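Lactate racemase (Thermoanaerobacterium thermosaccharolyticum, PDB 2YJG) interconverts the D- and L-isomers of lactate, using a nickel-pincer cofactor derived from nicotinic acid mononucleotide. Local coordinates at residues I68-H73 and V99-A104; V77-T82 and V166-I171. All blocks are in the same frame, centred on the assembly; numbering follows the deposited sequence.

Contact 1: residues I68-H73 and V99-A104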
loop_
_atom_site.group_PDB
_atom_site.type_symbol
_atom_site.label_atom_id
_atom_site.label_comp_id
_atom_site.label_asym_id
_atom_site.label_seq_id
_atom_site.Cartn_x
_atom_site.Cartn_y
_atom_site.Cartn_z
ATOM N N ILE A 68 -14.028 -8.253 7.696
ATOM C CA ILE A 68 -14.101 -7.176 8.689
ATOM C C ILE A 68 -14.340 -5.857 7.959
ATOM O O ILE A 68 -13.502 -5.468 7.114
ATOM C CB ILE A 68 -12.809 -6.962 9.399
ATOM C CG1 ILE A 68 -12.307 -8.260 10.070
ATOM C CG2 ILE A 68 -12.922 -5.841 10.470
ATOM C CD1 ILE A 68 -10.856 -8.152 10.597
ATOM N N ILE A 69 -15.403 -5.147 8.341
ATOM C CA ILE A 69 -15.678 -3.839 7.760
ATOM C C ILE A 69 -14.943 -2.823 8.622
ATOM O O ILE A 69 -15.010 -2.891 9.870
ATOM C CB ILE A 69 -17.153 -3.475 7.717
ATOM C CG1 ILE A 69 -17.957 -4.490 6.868
ATOM C CG2 ILE A 69 -17.298 -2.093 7.071
ATOM C CD1 ILE A 69 -19.504 -4.325 6.933
ATOM N N THR A 70 -14.195 -1.927 7.969
ATOM C CA THR A 70 -13.501 -0.864 8.643
ATOM C C THR A 70 -13.889 0.460 8.024
ATOM O O THR A 70 -14.402 0.512 6.888
ATOM C CB THR A 70 -11.977 -1.063 8.572
ATOM O OG1 THR A 70 -11.315 -0.226 9.549
ATOM C CG2 THR A 70 -11.444 -0.717 7.207
ATOM N N SER A 71 -13.638 1.538 8.762
ATOM C CA SER A 71 -13.903 2.871 8.289
ATOM C C SER A 71 -12.857 3.418 7.305
ATOM O O SER A 71 -11.738 2.949 7.183
ATOM C CB SER A 71 -14.081 3.840 9.451
ATOM O OG SER A 71 -15.252 3.529 10.205
ATOM N N ASP A 72 -13.230 4.473 6.617
ATOM C CA ASP A 72 -12.370 5.016 5.598
ATOM C C ASP A 72 -11.389 6.059 6.091
ATOM O O ASP A 72 -11.401 6.393 7.234
ATOM C CB ASP A 72 -13.131 5.439 4.333
ATOM C CG ASP A 72 -13.943 6.740 4.473
ATOM O OD1 ASP A 72 -13.926 7.399 5.482
ATOM O OD2 ASP A 72 -14.615 7.077 3.517
ATOM N N HIS A 73 -10.492 6.471 5.192
ATOM C CA HIS A 73 -9.488 7.529 5.417
ATOM C C HIS A 73 -10.061 8.832 5.991
ATOM O O HIS A 73 -9.317 9.590 6.621
ATOM C CB HIS A 73 -8.745 7.864 4.084
ATOM C CG HIS A 73 -9.669 8.338 2.999
ATOM N ND1 HIS A 73 -10.650 7.534 2.454
ATOM C CD2 HIS A 73 -9.791 9.538 2.385
ATOM C CE1 HIS A 73 -11.341 8.218 1.559
ATOM N NE2 HIS A 73 -10.849 9.443 1.508
ATOM N N VAL A 99 -9.358 -13.695 5.761
ATOM C CA VAL A 99 -9.935 -12.481 6.333
ATOM C C VAL A 99 -9.763 -11.342 5.351
ATOM O O VAL A 99 -8.640 -10.965 5.051
ATOM C CB VAL A 99 -9.318 -12.087 7.653
ATOM C CG1 VAL A 99 -10.087 -10.839 8.291
ATOM C CG2 VAL A 99 -9.368 -13.179 8.594
ATOM N N LYS A 100 -10.871 -10.799 4.865
ATOM C CA LYS A 100 -10.891 -9.642 3.997
ATOM C C LYS A 100 -11.291 -8.398 4.776
ATOM O O LYS A 100 -12.212 -8.441 5.567
ATOM C CB LYS A 100 -11.845 -9.850 2.819
ATOM C CG LYS A 100 -11.154 -10.597 1.700
ATOM C CD LYS A 100 -11.930 -10.732 0.475
ATOM C CE LYS A 100 -11.384 -11.942 -0.308
ATOM N NZ LYS A 100 -11.860 -11.829 -1.674
ATOM N N ILE A 101 -10.605 -7.294 4.550
ATOM C CA ILE A 101 -10.911 -6.073 5.258
ATOM C C ILE A 101 -11.545 -5.178 4.221
ATOM O O ILE A 101 -10.890 -4.761 3.291
ATOM C CB ILE A 101 -9.637 -5.493 5.921
ATOM C CG1 ILE A 101 -9.071 -6.511 6.925
ATOM C CG2 ILE A 101 -9.929 -4.244 6.682
ATOM C CD1 ILE A 101 -7.647 -6.235 7.362
ATOM N N LEU A 102 -12.805 -4.871 4.421
ATOM C CA LEU A 102 -13.616 -4.108 3.469
ATOM C C LEU A 102 -13.751 -2.706 4.015
ATOM O O LEU A 102 -14.302 -2.535 5.098
ATOM C CB LEU A 102 -15.010 -4.735 3.397
ATOM C CG LEU A 102 -16.054 -4.094 2.458
ATOM C CD1 LEU A 102 -15.513 -3.800 1.001
ATOM C CD2 LEU A 102 -17.293 -4.912 2.474
ATOM N N ILE A 103 -13.283 -1.708 3.259
ATOM C CA ILE A 103 -13.292 -0.297 3.695
ATOM C C ILE A 103 -14.665 0.307 3.356
ATOM O O ILE A 103 -15.063 0.316 2.186
ATOM C CB ILE A 103 -12.197 0.516 2.995
ATOM C CG1 ILE A 103 -10.822 -0.091 3.220
ATOM C CG2 ILE A 103 -12.206 1.997 3.432
ATOM C CD1 ILE A 103 -10.403 -0.085 4.632
ATOM N N ALA A 104 -15.370 0.794 4.373
ATOM C CA ALA A 104 -16.738 1.326 4.244
ATOM C C ALA A 104 -16.641 2.772 3.850
ATOM O O ALA A 104 -16.587 3.646 4.703
ATOM C CB ALA A 104 -17.475 1.225 5.623
#
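Ile68 and Val99 start the apolar row between these two parallel strands: CD1 of Ile68 lies against CG1 of Val99 at 3.6 Å. CG1 of Ile68 sits anti to its carbonyl carbon (chi1 -56°), which puts it 3.8 Å from that same CG1 of Val99. The CD1 of Ile68 also lies 4.4 Å from CG1 of Ile101 on the same face of the sheet. On the reverse face, CG2 of Ile69 touches CB of Ala104 at 3.6 Å.

Four backbone hydrogen bonds join the strands. Ile68 N donates to Lys100 O, Leu102 N to Ile68 O (2.8 Å), Thr70 N to Leu102 O, and Ala104 N to Thr70 O (2.7 Å), while Ile101 CA adds a CA-H...O contact to Ile68 O. At the polar edge, CB of Asp72 rests on CG2 of Ile103 at 3.7 Å, and the carboxylate reaches beyond both segments to Thr74 and His108. The buried hydroxyl of Thr70 bonds Glu168 of the adjoining strand.

The two strands belong to the beta-alpha-beta unit of strand 66-71, helix 79-91 and strand 99-104. Leu87 and Ile90 of that helix cover Ile68 and Val99, and Phe120 of helix 113-120 covers Thr70 and Ile103. Within the sheet, strand 164-170 flanks 66-71, and strand 129-132 flanks 99-104.

Contact 2: residues V77-T82 and V166-I171. With SO4 (sulfate ion), chain D.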
loop_
_atom_site.group_PDB
_atom_site.type_symbol
_atom_site.label_atom_id
_atom_site.label_comp_id
_atom_site.label_asym_id
_atom_site.label_seq_id
_atom_site.Cartn_x
_atom_site.Cartn_y
_atom_site.Cartn_z
ATOM N N VAL A 77 -10.939 6.436 13.029
ATOM C CA VAL A 77 -10.757 5.121 13.631
ATOM C C VAL A 77 -9.250 4.749 13.705
ATOM O O VAL A 77 -8.514 4.788 12.708
ATOM C CB VAL A 77 -11.561 4.040 12.891
ATOM C CG1 VAL A 77 -11.377 2.709 13.567
ATOM C CG2 VAL A 77 -13.030 4.408 12.775
ATOM N N PRO A 78 -8.759 4.434 14.907
ATOM C CA PRO A 78 -7.350 4.148 15.101
ATOM C C PRO A 78 -7.027 2.720 14.702
ATOM O O PRO A 78 -6.678 1.887 15.534
ATOM C CB PRO A 78 -7.140 4.365 16.598
ATOM C CG PRO A 78 -8.452 4.063 17.211
ATOM C CD PRO A 78 -9.510 4.414 16.178
ATOM N N SER A 79 -7.145 2.428 13.414
ATOM C CA SER A 79 -7.078 1.042 12.976
ATOM C C SER A 79 -5.717 0.370 13.069
ATOM O O SER A 79 -5.647 -0.856 13.041
ATOM C CB SER A 79 -7.662 0.901 11.565
ATOM O OG SER A 79 -8.998 1.369 11.504
ATOM N N ARG A 80 -4.625 1.144 13.120
ATOM C CA ARG A 80 -3.317 0.543 13.370
ATOM C C ARG A 80 -3.317 -0.225 14.694
ATOM O O ARG A 80 -2.544 -1.123 14.894
ATOM C CB ARG A 80 -2.204 1.619 13.379
ATOM C CG ARG A 80 -1.915 2.258 12.061
ATOM C CD ARG A 80 -1.234 3.655 12.257
ATOM N NE ARG A 80 -0.856 4.314 10.987
ATOM C CZ ARG A 80 0.237 4.040 10.254
ATOM N NH1 ARG A 80 1.089 3.091 10.612
ATOM N NH2 ARG A 80 0.477 4.713 9.121
ATOM N N ILE A 81 -4.164 0.179 15.635
ATOM C CA ILE A 81 -4.231 -0.479 16.915
ATOM C C ILE A 81 -5.284 -1.588 16.880
ATOM O O ILE A 81 -5.029 -2.738 17.269
ATOM C CB ILE A 81 -4.550 0.502 18.022
ATOM C CG1 ILE A 81 -3.367 1.489 18.232
ATOM C CG2 ILE A 81 -4.879 -0.308 19.281
ATOM C CD1 ILE A 81 -3.705 2.725 19.078
ATOM N N THR A 82 -6.450 -1.265 16.351
ATOM C CA THR A 82 -7.607 -2.148 16.473
ATOM C C THR A 82 -7.592 -3.332 15.513
ATOM O O THR A 82 -7.906 -4.437 15.921
ATOM C CB THR A 82 -8.914 -1.364 16.260
ATOM O OG1 THR A 82 -8.843 -0.682 15.012
ATOM C CG2 THR A 82 -9.162 -0.366 17.416
ATOM N N VAL A 166 -18.026 -9.035 10.326
ATOM C CA VAL A 166 -17.623 -8.284 11.493
ATOM C C VAL A 166 -17.468 -6.801 11.090
ATOM O O VAL A 166 -17.169 -6.501 9.929
ATOM C CB VAL A 166 -16.257 -8.848 12.018
ATOM C CG1 VAL A 166 -15.678 -8.001 13.073
ATOM C CG2 VAL A 166 -16.461 -10.215 12.572
ATOM N N ALA A 167 -17.539 -5.896 12.053
ATOM C CA ALA A 167 -17.189 -4.471 11.771
ATOM C C ALA A 167 -16.496 -3.824 12.939
ATOM O O ALA A 167 -16.759 -4.180 14.109
ATOM C CB ALA A 167 -18.431 -3.671 11.477
ATOM N N GLU A 168 -15.647 -2.848 12.620
ATOM C CA GLU A 168 -15.102 -1.991 13.608
ATOM C C GLU A 168 -15.530 -0.563 13.318
ATOM O O GLU A 168 -16.022 -0.229 12.230
ATOM C CB GLU A 168 -13.601 -2.103 13.715
ATOM C CG GLU A 168 -12.808 -1.636 12.506
ATOM C CD GLU A 168 -11.367 -1.241 12.845
ATOM O OE1 GLU A 168 -10.940 -1.459 14.004
ATOM O OE2 GLU A 168 -10.661 -0.698 11.950
ATOM N N GLY A 169 -15.380 0.290 14.314
ATOM C CA GLY A 169 -15.852 1.676 14.171
ATOM C C GLY A 169 -15.563 2.482 15.423
ATOM O O GLY A 169 -14.870 2.008 16.333
ATOM N N PHE A 170 -16.143 3.677 15.511
ATOM C CA PHE A 170 -16.046 4.495 16.738
ATOM C C PHE A 170 -17.404 5.169 17.009
ATOM O O PHE A 170 -18.299 5.266 16.073
ATOM C CB PHE A 170 -14.929 5.537 16.624
ATOM C CG PHE A 170 -15.291 6.713 15.846
ATOM C CD1 PHE A 170 -15.716 6.603 14.546
ATOM C CD2 PHE A 170 -15.224 7.952 16.406
ATOM C CE1 PHE A 170 -16.116 7.718 13.869
ATOM C CE2 PHE A 170 -15.577 9.051 15.704
ATOM C CZ PHE A 170 -16.025 8.921 14.447
ATOM N N ILE A 171 -17.577 5.619 18.244
ATOM C CA ILE A 171 -18.890 6.116 18.677
ATOM C C ILE A 171 -18.779 7.553 19.155
ATOM O O ILE A 171 -18.000 7.828 20.084
ATOM C CB ILE A 171 -19.496 5.248 19.802
ATOM C CG1 ILE A 171 -19.843 3.870 19.340
ATOM C CG2 ILE A 171 -20.774 5.954 20.326
ATOM C CD1 ILE A 171 -20.095 2.844 20.460
HETATM S S SO4 D . 4.008 3.158 8.020
HETATM O O1 SO4 D . 3.884 2.205 9.095
HETATM O O2 SO4 D . 5.309 3.767 7.897
HETATM O O3 SO4 D . 3.672 2.583 6.733
HETATM O O4 SO4 D . 3.039 4.215 8.183
#
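Glu168 reaches from strand 164-170 to Ser79 and Thr82 in the first turn of helix 79-91, the crossover helix of the beta-alpha-beta unit 66-71/79-91/99-104; its own strand is the neighbour of 66-71. Pro78, at the N-cap, is also the centre of an inverse gamma turn. The side chain leaves its CB with CG between the backbone N and the carbonyl carbon (chi1 66°), and runs extended beyond it. CD of Glu168 passes CG1 of Val77 at 4.0 Å, and from there the two oxygens part. OE1 takes a very short hydrogen bond from OG1 of Thr82, at 2.5 Å. OE2 accepts from OG of Ser79 at 2.7 Å, on its syn side and 26° out of the carboxylate plane, and is hydrogen-bonded to the hydroxyl of Thr70 as well. The buried carboxylate is thus gripped by three hydroxyls, and the nearby helix N-terminus would be expected to favour its negative charge. An alanine here would probably leave the hydroxyls of Ser79 and Thr82 without their acceptor and open a gap beside CG1 of Val77.

Arg80 shares a sulfate, probably from the crystallisation liquor, with Lys117 and the backbone N of Glu122: NH2 of Arg80 donates to O4 at 2.8 Å, and NH1 adds weak bonds to O1 and O4. Back at the strand, CG2 of Val77 lies near Gly169 C and approaches CD1 of the Phe170 ring obliquely, at 3.9 Å.

In the fold
Contacts 1 and 2 lie with their centres about 9 Å apart. Strand 66-71, which belongs to contact 1, lies between 99-104 and 164-170 in the sheet, so the two contacts are joined through it; Ile69 N meets Val166 O at 2.7 Å. Thr70 OG1 and Glu168 OE2 are 2.5 Å apart, which ties the polar groups of both contacts together. Ser71 OG also packs on Val77 CG2 at 3.5 Å. Both contacts lead to the active site inferred by similarity. Asp72 and His73 probably bind the cofactor, as does Arg75; nearest side-chain atoms are about 3 Å apart between Asp72 and His108, the probable proton donor/acceptor, and between Phe170 and Arg75.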